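Local coordinates for protein 2-hydroxyethylphosphonate dioxygenase (Streptomyces viridochromogenes, PDB 4YAR) that converts 2-hydroxyethylphosphonate and dioxygen into hydroxymethylphosphonate and formate at a non-heme iron(II) centre during biosynthesis of the antibiotic phosphinothricin tripeptide, at residues 71-75 with 367-372; 355-361 with 382-388; 337-343 with 398-404; 133-139 with 192-198. The protein carries 1 engineered substitution. Residue numbers count along the deposited sequence, not the author numbering.

The four contacts show how one chain uses strand pairing within sheets and side-chain packing between them. Contacts 2 and 3 lie in the same seven-stranded sheet, where Val359 O meets Leu403 N at 2.7 Å and so joins the two pairs. Contact 1 starts from an outermost strand of that sheet but crosses to a separate three-stranded sheet, so aromatic and aliphatic side chains replace backbone bonding. Contact 4 is a buried pair of the six-stranded sheet, beside the metal; it touches contact 2 through the Asp383–Arg193 salt bridge and contact 3 through Leu403 and Val136. Contacts 2 and 4 are buried, whereas contacts 1 and 3 run out toward solvent.

Contact 1 of 4, residues 71-75 with 367-372; sequences LTVVH and LEWDGP. With CD (cadmium ion), chain D.
Two strands can associate face to face without pairing, and residues 71-75 and 367-372 do so. The axes of strands 73-75 and 367-371 approach to 9.6 Å, with N-to-C directions at 145°; the backbones of both strands are extended, while Thr72 (psi -57°) and Pro372 (-58/-23) leave the strand conformation, and side chains fill the gap. Leu367 (chi1 t, chi2 p) sets its CD2 4.0 Å from Val73 CG1. Glu368 points away. Trp369 fills the centre: with chi1 at 69° and chi2 at 103° one face of its indole lies against Val73 (chi1 t), whose CG2 sits 3.5 Å from the centroid of the five-membered ring and 11° off its normal, a CH-pi contact. Trp369 CH2 reaches to 3.9 Å from His75 CD2, while a water links Trp369 NE1, from which it accepts at 2.7 Å, to Thr72 OG1, also 2.7 Å away. Asp370 turns away like Glu368, and both form salt bridges with Arg395. Gly371 CA lies 6.2 Å from Thr72 CA, and Pro372 closes the row with CD 3.5 Å from Thr72 CG2. Beyond Trp369, His75 NE2 binds a cadmium ion at 2.5 Å, away from the active site. The arrangement is sheet-on-sheet packing of a beta sandwich or barrel: strand 73-76, one edge strand of the seven-stranded sheet, covers strand 365-371 of the three-stranded one, as in cupin-type folds.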
# COMPACT_ATOMS: atom_id res chain seq x y z
N LEU A 71 -12.70 -3.80 -12.83
CA LEU A 71 -11.49 -3.28 -13.45
C LEU A 71 -10.47 -4.36 -13.38
O LEU A 71 -10.38 -5.02 -12.37
CB LEU A 71 -10.92 -2.02 -12.74
CG LEU A 71 -11.33 -0.67 -13.34
CD1 LEU A 71 -12.80 -0.62 -13.73
CD2 LEU A 71 -10.94 0.40 -12.35
N THR A 72 -9.65 -4.46 -14.40
CA THR A 72 -8.52 -5.37 -14.41
C THR A 72 -7.24 -4.57 -14.69
O THR A 72 -6.27 -4.69 -13.96
CB THR A 72 -8.67 -6.46 -15.49
OG1 THR A 72 -8.87 -5.81 -16.77
CG2 THR A 72 -9.87 -7.29 -15.21
N VAL A 73 -7.21 -3.85 -15.80
CA VAL A 73 -6.02 -3.13 -16.25
C VAL A 73 -6.45 -1.76 -16.71
O VAL A 73 -7.47 -1.62 -17.38
CB VAL A 73 -5.25 -3.83 -17.34
CG1 VAL A 73 -4.14 -2.92 -17.96
CG2 VAL A 73 -4.64 -5.08 -16.78
N VAL A 74 -5.66 -0.74 -16.32
CA VAL A 74 -5.84 0.65 -16.79
C VAL A 74 -4.48 1.03 -17.37
O VAL A 74 -3.44 0.62 -16.80
CB VAL A 74 -6.14 1.58 -15.60
CG1 VAL A 74 -6.10 3.03 -16.05
CG2 VAL A 74 -7.51 1.18 -15.03
N HIS A 75 -4.45 1.73 -18.49
CA HIS A 75 -3.17 2.12 -19.12
C HIS A 75 -3.22 3.58 -19.62
O HIS A 75 -4.31 4.17 -19.75
CB HIS A 75 -2.79 1.14 -20.21
CG HIS A 75 -3.89 0.92 -21.19
ND1 HIS A 75 -4.20 1.83 -22.18
CD2 HIS A 75 -4.75 -0.12 -21.33
CE1 HIS A 75 -5.23 1.37 -22.88
NE2 HIS A 75 -5.59 0.21 -22.37
N LEU A 367 1.99 -5.21 -23.07
CA LEU A 367 1.38 -5.76 -21.84
C LEU A 367 0.16 -6.56 -22.28
O LEU A 367 -0.73 -6.00 -22.89
CB LEU A 367 1.02 -4.67 -20.84
CG LEU A 367 0.12 -5.08 -19.63
CD1 LEU A 367 0.85 -5.97 -18.66
CD2 LEU A 367 -0.32 -3.82 -18.88
N GLU A 368 0.13 -7.82 -21.94
CA GLU A 368 -1.06 -8.68 -22.14
C GLU A 368 -1.75 -9.03 -20.85
O GLU A 368 -1.04 -9.26 -19.87
CB GLU A 368 -0.63 -9.97 -22.78
CG GLU A 368 0.03 -9.74 -24.10
CD GLU A 368 0.35 -11.03 -24.75
OE1 GLU A 368 0.42 -12.09 -24.00
OE2 GLU A 368 0.57 -10.95 -25.99
N TRP A 369 -3.06 -9.15 -20.90
CA TRP A 369 -3.84 -9.59 -19.72
C TRP A 369 -5.08 -10.41 -20.12
O TRP A 369 -5.52 -10.39 -21.29
CB TRP A 369 -4.19 -8.41 -18.81
CG TRP A 369 -5.17 -7.43 -19.32
CD1 TRP A 369 -6.51 -7.32 -18.95
CD2 TRP A 369 -4.90 -6.30 -20.14
NE1 TRP A 369 -7.08 -6.27 -19.56
CE2 TRP A 369 -6.12 -5.61 -20.29
CE3 TRP A 369 -3.75 -5.79 -20.75
CZ2 TRP A 369 -6.23 -4.46 -21.06
CZ3 TRP A 369 -3.87 -4.70 -21.54
CH2 TRP A 369 -5.12 -4.02 -21.67
N ASP A 370 -5.67 -11.05 -19.12
CA ASP A 370 -6.88 -11.84 -19.31
C ASP A 370 -7.97 -11.15 -18.47
O ASP A 370 -7.86 -10.96 -17.25
CB ASP A 370 -6.56 -13.30 -18.98
CG ASP A 370 -5.57 -13.88 -19.96
OD1 ASP A 370 -5.91 -13.99 -21.16
OD2 ASP A 370 -4.43 -14.20 -19.55
N GLY A 371 -8.93 -10.60 -19.18
CA GLY A 371 -9.97 -9.82 -18.51
C GLY A 371 -11.36 -10.34 -18.80
O GLY A 371 -11.50 -11.34 -19.48
N PRO A 372 -12.37 -9.59 -18.37
CA PRO A 372 -13.78 -9.93 -18.60
C PRO A 372 -14.17 -10.09 -20.03
O PRO A 372 -15.15 -10.76 -20.32
CB PRO A 372 -14.53 -8.74 -18.02
CG PRO A 372 -13.59 -8.11 -17.03
CD PRO A 372 -12.22 -8.38 -17.53
CD CD D . -7.85 -0.26 -23.36
O HOH W 1 -9.78 -5.83 -19.34

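Contact 2 of 4, residues 355-361 with 382-388; sequences ENHYVVT and PDGSAWT
Trp387 NE1 donates to Glu355 OE1 at 2.8 Å (169°), fastening one end of an antiparallel strand pair. Asn356 N to Thr388 O (3.1 Å) and Thr388 N to Asn356 O (2.8 Å) form the first hydrogen-bonded pair, Tyr358 N to Ala386 O (2.7 Å) and Ala386 N to Tyr358 O (2.9 Å) the next. Val360 N donates to Gly384 O (2.9 Å), while Asp383 N donates to Val360 O (2.8 Å). Asp383, at phi 79° and psi -18°, and Gly384 thus stand opposite Val360. A water donates to Val360 O (2.9 Å) and to Asp383 OD1 (2.7 Å); the Asp383 carboxylate also meets Arg193 and His82. Between the bonded pairs, His357 faces Trp387 with CA atoms 4.5 Å apart, and Val359 faces Ser385 at 4.3 Å. Trp387 (chi1 t) presents its edge to the face of His357 (chi1 m), ring centroids 4.7 Å apart and planes at 64°, a T-shaped stack. On the other face Tyr358 CE2 lies 4.0 Å from Thr388 CG2. The axes of strands 355-361 and 385-388 approach to 4.6 Å, directed at 163°: a regular antiparallel pair inside the seven-stranded sheet, ended by the pattern of a G1 beta bulge.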
# COMPACT_ATOMS: atom_id res chain seq x y z
N GLU A 355 -2.08 -4.88 -5.98
CA GLU A 355 -1.97 -4.01 -7.14
C GLU A 355 -0.52 -3.80 -7.60
O GLU A 355 0.44 -3.82 -6.82
CB GLU A 355 -2.59 -2.65 -6.85
CG GLU A 355 -4.06 -2.66 -6.46
CD GLU A 355 -4.63 -1.27 -6.20
OE1 GLU A 355 -4.05 -0.25 -6.59
OE2 GLU A 355 -5.73 -1.24 -5.66
N ASN A 356 -0.38 -3.61 -8.89
CA ASN A 356 0.88 -3.18 -9.50
C ASN A 356 0.68 -1.88 -10.29
O ASN A 356 -0.38 -1.69 -10.98
CB ASN A 356 1.39 -4.20 -10.55
CG ASN A 356 1.79 -5.57 -9.97
OD1 ASN A 356 2.36 -5.68 -8.92
ND2 ASN A 356 1.50 -6.64 -10.75
N HIS A 357 1.74 -1.06 -10.31
CA HIS A 357 1.82 0.05 -11.20
C HIS A 357 3.10 -0.04 -11.97
O HIS A 357 4.20 -0.32 -11.34
CB HIS A 357 1.81 1.41 -10.42
CG HIS A 357 0.58 1.67 -9.63
ND1 HIS A 357 -0.41 2.52 -10.06
CD2 HIS A 357 0.20 1.25 -8.41
CE1 HIS A 357 -1.32 2.64 -9.13
NE2 HIS A 357 -1.00 1.86 -8.14
N TYR A 358 3.00 -0.00 -13.31
CA TYR A 358 4.17 -0.18 -14.12
C TYR A 358 4.47 1.08 -14.93
O TYR A 358 3.54 1.70 -15.46
CB TYR A 358 3.98 -1.30 -15.18
CG TYR A 358 3.93 -2.72 -14.68
CD1 TYR A 358 5.08 -3.42 -14.37
CD2 TYR A 358 2.73 -3.35 -14.49
CE1 TYR A 358 5.04 -4.72 -13.97
CE2 TYR A 358 2.65 -4.65 -14.07
CZ TYR A 358 3.82 -5.35 -13.80
OH TYR A 358 3.79 -6.66 -13.37
N VAL A 359 5.74 1.39 -15.11
CA VAL A 359 6.18 2.43 -16.09
C VAL A 359 7.32 1.97 -16.95
O VAL A 359 8.36 1.41 -16.46
CB VAL A 359 6.47 3.79 -15.43
CG1 VAL A 359 7.61 3.69 -14.44
CG2 VAL A 359 6.75 4.87 -16.51
N VAL A 360 7.13 2.14 -18.25
CA VAL A 360 8.10 1.71 -19.24
C VAL A 360 9.22 2.76 -19.32
O VAL A 360 8.95 3.94 -19.43
CB VAL A 360 7.49 1.58 -20.66
CG1 VAL A 360 8.54 1.16 -21.64
CG2 VAL A 360 6.35 0.59 -20.70
N THR A 361 10.45 2.31 -19.25
CA THR A 361 11.63 3.17 -19.35
C THR A 361 12.46 2.95 -20.60
O THR A 361 13.19 3.86 -20.99
CB THR A 361 12.55 3.07 -18.18
OG1 THR A 361 13.04 1.74 -18.06
CG2 THR A 361 11.82 3.46 -16.87
N PRO A 382 8.35 4.32 -23.79
CA PRO A 382 8.82 4.96 -22.56
C PRO A 382 7.98 6.06 -22.08
O PRO A 382 7.49 6.89 -22.88
CB PRO A 382 10.24 5.42 -22.91
CG PRO A 382 10.68 4.45 -24.00
CD PRO A 382 9.43 4.19 -24.79
N ASP A 383 7.77 6.08 -20.78
CA ASP A 383 6.77 6.94 -20.11
C ASP A 383 5.29 6.47 -20.16
O ASP A 383 4.46 6.96 -19.36
CB ASP A 383 6.84 8.40 -20.51
CG ASP A 383 8.17 9.08 -20.14
OD1 ASP A 383 8.97 8.56 -19.30
OD2 ASP A 383 8.48 10.13 -20.78
N GLY A 384 4.95 5.58 -21.07
CA GLY A 384 3.71 4.81 -20.93
C GLY A 384 3.66 4.01 -19.65
O GLY A 384 4.73 3.54 -19.15
N SER A 385 2.44 3.80 -19.15
CA SER A 385 2.29 3.11 -17.87
C SER A 385 1.02 2.32 -17.82
O SER A 385 0.09 2.55 -18.64
CB SER A 385 2.29 4.16 -16.74
OG SER A 385 1.27 5.12 -16.95
N ALA A 386 0.95 1.42 -16.84
CA ALA A 386 -0.22 0.67 -16.55
C ALA A 386 -0.44 0.37 -15.07
O ALA A 386 0.50 0.47 -14.26
CB ALA A 386 -0.17 -0.61 -17.33
N TRP A 387 -1.67 -0.07 -14.76
CA TRP A 387 -2.05 -0.52 -13.40
C TRP A 387 -2.67 -1.87 -13.53
O TRP A 387 -3.44 -2.05 -14.43
CB TRP A 387 -3.04 0.44 -12.80
CG TRP A 387 -3.68 -0.01 -11.57
CD1 TRP A 387 -3.22 0.18 -10.30
CD2 TRP A 387 -4.91 -0.73 -11.43
NE1 TRP A 387 -4.06 -0.36 -9.41
CE2 TRP A 387 -5.11 -0.94 -10.07
CE3 TRP A 387 -5.86 -1.24 -12.33
CZ2 TRP A 387 -6.25 -1.59 -9.57
CZ3 TRP A 387 -6.96 -1.93 -11.83
CH2 TRP A 387 -7.14 -2.06 -10.47
N THR A 388 -2.34 -2.81 -12.65
CA THR A 388 -3.03 -4.11 -12.64
C THR A 388 -3.72 -4.30 -11.30
O THR A 388 -3.08 -4.00 -10.29
CB THR A 388 -2.10 -5.26 -12.95
OG1 THR A 388 -1.08 -5.38 -11.99
CG2 THR A 388 -1.37 -5.04 -14.35
O HOH W 2 10.03 6.35 -18.28

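Contact 3 of 4, residues 337-343 with 398-404; sequences SFLRVDA and GTGTVLK
A glycine in a strand leaves a hollow that a larger neighbour can overhang. Antiparallel strands 337-343 and 400-404 run 4.8 Å apart at 151°, with the pairing continued through the corner at Gly398 and Thr399. Four doubly hydrogen-bonded pairs fix the register: Ser337 with Lys404, Leu339 with Val402, Val341 with Gly400, and Ala343 with Gly398. They include Ser337 N to Lys404 O at 2.8 Å, Leu339 N to Val402 O at 2.9 Å and Gly398 N to Ala343 O at 2.7 Å. Opposite Gly400 no side chain competes with Val341 (chi1 t), whose CG1 comes to 3.5 Å from Gly398 O. Gly398, at phi 113°, has a backbone that calls for glycine. On the same face the knob of Val402 lies between two residues, CG1 being 3.9 Å from Leu339 CB and 4.4 Å from Val341 CG2, while Leu339 CD1 rests 4.0 Å from Lys404 CD. The other face carries Phe338 (chi1 m) against Leu403 (m, t); Phe338 CD1 lies 3.3 Å from Leu403 CD2. Strand 320-324 pairs with the other edge of 337-343 and strand 355-362 with the other edge of 400-404; Phe338 and Leu403 reach Val136 and Leu138 on strand 133-140.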
# COMPACT_ATOMS: atom_id res chain seq x y z
N SER A 337 10.59 -2.95 -8.09
CA SER A 337 11.58 -3.77 -8.84
C SER A 337 11.86 -3.13 -10.21
O SER A 337 10.98 -2.49 -10.78
CB SER A 337 11.02 -5.21 -9.06
OG SER A 337 10.68 -5.82 -7.81
N PHE A 338 13.08 -3.28 -10.70
CA PHE A 338 13.42 -3.01 -12.11
C PHE A 338 13.27 -4.34 -12.86
O PHE A 338 13.77 -5.36 -12.38
CB PHE A 338 14.84 -2.52 -12.29
CG PHE A 338 15.25 -1.34 -11.47
CD1 PHE A 338 15.06 -0.03 -11.94
CD2 PHE A 338 15.92 -1.50 -10.28
CE1 PHE A 338 15.48 1.06 -11.17
CE2 PHE A 338 16.45 -0.39 -9.56
CZ PHE A 338 16.14 0.89 -10.00
N LEU A 339 12.57 -4.32 -13.97
CA LEU A 339 12.39 -5.52 -14.83
C LEU A 339 12.89 -5.32 -16.27
O LEU A 339 12.46 -4.44 -16.99
CB LEU A 339 10.96 -5.96 -14.91
CG LEU A 339 10.22 -6.39 -13.67
CD1 LEU A 339 8.85 -6.86 -14.05
CD2 LEU A 339 10.97 -7.54 -12.97
N ARG A 340 13.80 -6.19 -16.67
CA ARG A 340 14.23 -6.29 -18.07
C ARG A 340 13.42 -7.36 -18.83
O ARG A 340 13.33 -8.48 -18.36
CB ARG A 340 15.72 -6.62 -18.04
CG ARG A 340 16.51 -6.16 -19.22
CD ARG A 340 17.88 -6.79 -19.17
NE ARG A 340 18.90 -5.85 -19.62
CZ ARG A 340 20.16 -6.18 -19.92
NH1 ARG A 340 20.58 -7.44 -19.81
NH2 ARG A 340 21.01 -5.23 -20.32
N VAL A 341 12.81 -6.99 -19.97
CA VAL A 341 12.00 -7.87 -20.78
C VAL A 341 12.82 -8.14 -22.07
O VAL A 341 13.39 -7.22 -22.63
CB VAL A 341 10.64 -7.16 -21.15
CG1 VAL A 341 9.74 -8.09 -21.91
CG2 VAL A 341 9.96 -6.64 -19.89
N ASP A 342 12.81 -9.37 -22.53
CA ASP A 342 13.59 -9.72 -23.73
C ASP A 342 13.05 -10.92 -24.50
O ASP A 342 13.73 -11.93 -24.57
CB ASP A 342 15.06 -10.01 -23.31
CG ASP A 342 15.23 -11.32 -22.45
OD1 ASP A 342 14.27 -11.85 -21.84
OD2 ASP A 342 16.39 -11.82 -22.37
N ALA A 343 11.85 -10.81 -25.09
CA ALA A 343 11.30 -11.86 -25.98
C ALA A 343 9.92 -11.47 -26.63
O ALA A 343 9.15 -10.69 -26.06
CB ALA A 343 11.20 -13.20 -25.24
N GLY A 398 8.33 -8.17 -25.76
CA GLY A 398 9.16 -7.08 -26.34
C GLY A 398 10.55 -7.06 -25.76
O GLY A 398 10.99 -8.02 -25.14
N THR A 399 11.31 -6.00 -26.08
CA THR A 399 12.65 -5.84 -25.65
C THR A 399 12.74 -4.43 -25.09
O THR A 399 12.61 -3.45 -25.79
CB THR A 399 13.61 -6.02 -26.85
OG1 THR A 399 13.52 -7.38 -27.26
CG2 THR A 399 15.06 -5.72 -26.46
N GLY A 400 12.94 -4.37 -23.79
CA GLY A 400 12.79 -3.13 -23.09
C GLY A 400 12.84 -3.35 -21.61
O GLY A 400 13.35 -4.38 -21.10
N THR A 401 12.47 -2.29 -20.92
CA THR A 401 12.61 -2.19 -19.47
C THR A 401 11.37 -1.55 -18.93
O THR A 401 10.83 -0.56 -19.48
CB THR A 401 13.82 -1.32 -19.04
OG1 THR A 401 14.98 -1.82 -19.67
CG2 THR A 401 14.07 -1.40 -17.49
N VAL A 402 10.95 -2.07 -17.80
CA VAL A 402 9.83 -1.51 -17.13
C VAL A 402 10.10 -1.46 -15.64
O VAL A 402 10.71 -2.39 -15.09
CB VAL A 402 8.54 -2.30 -17.50
CG1 VAL A 402 8.56 -3.71 -16.92
CG2 VAL A 402 7.30 -1.60 -16.99
N LEU A 403 9.59 -0.42 -14.98
CA LEU A 403 9.66 -0.39 -13.49
C LEU A 403 8.34 -0.93 -12.94
O LEU A 403 7.28 -0.61 -13.50
CB LEU A 403 9.89 1.04 -13.02
CG LEU A 403 11.13 1.82 -13.49
CD1 LEU A 403 11.40 3.07 -12.67
CD2 LEU A 403 12.32 0.93 -13.51
N LYS A 404 8.43 -1.81 -11.94
CA LYS A 404 7.29 -2.45 -11.34
C LYS A 404 7.18 -2.00 -9.89
O LYS A 404 8.05 -2.31 -9.04
CB LYS A 404 7.41 -3.95 -11.39
CG LYS A 404 6.35 -4.67 -10.58
CD LYS A 404 6.46 -6.14 -10.92
CE LYS A 404 5.40 -6.96 -10.20
NZ LYS A 404 4.84 -7.87 -11.18

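Contact 4 of 4, residues 133-139 with 192-198; sequences AITVNLG and ARIVSYT
The catalytic half of a two-cupin enzyme places its metal beside a beta sheet, and strands 133-139 and 192-198 form part of that wall. Ser196, which contacts substrate in the substrate complex at a site shared between dimer partners, is on the face that also carries Ala133, Thr135, Asn137, Ile194 and Thr198; its side chain is about 4 Å from a bound cadmium ion, nearest atoms, and that of Thr198 about 4 Å from the iron ligand His129. The strands are antiparallel at 167° with axes 4.5 Å apart. Ile134 N to Tyr197 O and Tyr197 N to Ile134 O are both 2.8 Å; Val136 N to Val195 O and Val195 N to Val136 O are both 3.0 Å. Between them Thr135 faces Ser196, CA atoms 4.6 Å apart. Leu138 N continues to Arg193 O at 2.8 Å. Asn137 (chi1 t) turns OD1 back to accept from Gly139 N at 2.8 Å, an Asx turn, while Gly139 takes phi 77°. On the opposite face Val136 CG1 lies 4.0 Å from Val195 CB. Leu138, whose CB points toward the other strand, brings CD1 3.9 Å from Val195 CG2 and over one face of the Arg193 guanidinium, itself salt-bridged to Asp383. Ala133 pairs through its backbone with His176, an engineered residue of the substrate site. Such a strand pair lining a histidine-bound metal is typical of cupin-type non-heme iron dioxygenases.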
# COMPACT_ATOMS: atom_id res chain seq x y z
N ALA A 133 6.78 6.32 0.87
CA ALA A 133 6.99 6.22 -0.58
C ALA A 133 8.32 5.56 -0.92
O ALA A 133 9.29 5.70 -0.19
CB ALA A 133 6.93 7.58 -1.22
N ILE A 134 8.37 4.87 -2.08
CA ILE A 134 9.65 4.50 -2.68
C ILE A 134 9.93 5.64 -3.68
O ILE A 134 9.04 6.06 -4.42
CB ILE A 134 9.62 3.09 -3.40
CG1 ILE A 134 9.58 1.89 -2.41
CG2 ILE A 134 10.82 2.89 -4.33
CD1 ILE A 134 9.24 0.54 -3.04
N THR A 135 11.17 6.12 -3.69
CA THR A 135 11.65 7.13 -4.60
C THR A 135 12.87 6.60 -5.29
O THR A 135 13.79 6.00 -4.68
CB THR A 135 12.02 8.47 -3.90
OG1 THR A 135 10.89 8.92 -3.11
CG2 THR A 135 12.39 9.51 -4.94
N VAL A 136 12.81 6.72 -6.59
CA VAL A 136 13.90 6.24 -7.46
C VAL A 136 14.30 7.33 -8.45
O VAL A 136 13.45 7.99 -9.05
CB VAL A 136 13.55 4.91 -8.15
CG1 VAL A 136 12.31 5.01 -9.01
CG2 VAL A 136 14.74 4.32 -8.90
N ASN A 137 15.60 7.47 -8.63
CA ASN A 137 16.15 8.39 -9.61
C ASN A 137 16.14 7.76 -11.00
O ASN A 137 16.78 6.74 -11.27
CB ASN A 137 17.54 8.88 -9.24
CG ASN A 137 18.05 10.03 -10.14
OD1 ASN A 137 17.38 10.51 -11.10
ND2 ASN A 137 19.24 10.54 -9.79
N LEU A 138 15.42 8.35 -11.91
CA LEU A 138 15.41 7.88 -13.31
C LEU A 138 16.62 8.41 -14.13
O LEU A 138 16.94 7.93 -15.25
CB LEU A 138 14.13 8.38 -14.02
CG LEU A 138 12.76 7.84 -13.59
CD1 LEU A 138 11.52 8.36 -14.34
CD2 LEU A 138 12.81 6.32 -13.51
N GLY A 139 17.31 9.36 -13.60
CA GLY A 139 18.36 10.05 -14.35
C GLY A 139 17.92 11.08 -15.39
O GLY A 139 16.78 11.40 -15.48
N ALA A 192 17.47 15.75 -14.49
CA ALA A 192 16.95 14.48 -13.84
C ALA A 192 15.48 14.45 -13.59
O ALA A 192 14.80 15.52 -13.39
CB ALA A 192 17.68 14.21 -12.53
N ARG A 193 14.97 13.21 -13.61
CA ARG A 193 13.60 12.89 -13.19
C ARG A 193 13.58 11.83 -12.14
O ARG A 193 14.51 11.04 -12.07
CB ARG A 193 12.74 12.41 -14.38
CG ARG A 193 12.66 13.40 -15.53
CD ARG A 193 11.61 12.94 -16.52
NE ARG A 193 12.02 11.65 -17.09
CZ ARG A 193 11.22 10.89 -17.82
NH1 ARG A 193 10.00 11.32 -18.15
NH2 ARG A 193 11.68 9.76 -18.30
N ILE A 194 12.56 11.86 -11.28
CA ILE A 194 12.33 10.79 -10.28
C ILE A 194 10.94 10.20 -10.42
O ILE A 194 10.03 10.84 -10.98
CB ILE A 194 12.55 11.22 -8.80
CG1 ILE A 194 11.45 12.17 -8.38
CG2 ILE A 194 13.92 11.83 -8.55
CD1 ILE A 194 11.57 12.70 -7.01
N VAL A 195 10.76 8.95 -9.98
CA VAL A 195 9.42 8.48 -9.63
C VAL A 195 9.26 8.47 -8.16
O VAL A 195 10.17 7.95 -7.46
CB VAL A 195 9.09 7.04 -10.07
CG1 VAL A 195 7.70 6.63 -9.55
CG2 VAL A 195 9.27 6.82 -11.52
N SER A 196 8.14 9.00 -7.67
CA SER A 196 7.79 8.91 -6.27
C SER A 196 6.52 8.08 -6.23
O SER A 196 5.48 8.48 -6.79
CB SER A 196 7.59 10.26 -5.63
OG SER A 196 7.24 10.12 -4.24
N TYR A 197 6.62 6.92 -5.59
CA TYR A 197 5.56 5.94 -5.52
C TYR A 197 5.11 5.73 -4.05
O TYR A 197 5.86 5.15 -3.25
CB TYR A 197 6.03 4.59 -6.04
CG TYR A 197 4.91 3.55 -6.09
CD1 TYR A 197 3.96 3.59 -7.09
CD2 TYR A 197 4.82 2.56 -5.13
CE1 TYR A 197 2.92 2.69 -7.13
CE2 TYR A 197 3.80 1.61 -5.15
CZ TYR A 197 2.84 1.67 -6.16
OH TYR A 197 1.84 0.74 -6.16
N THR A 198 3.90 6.18 -3.76
CA THR A 198 3.37 6.06 -2.41
C THR A 198 2.51 4.79 -2.26
O THR A 198 2.01 4.22 -3.20
CB THR A 198 2.52 7.26 -2.08
OG1 THR A 198 1.36 7.19 -2.92
CG2 THR A 198 3.25 8.60 -2.27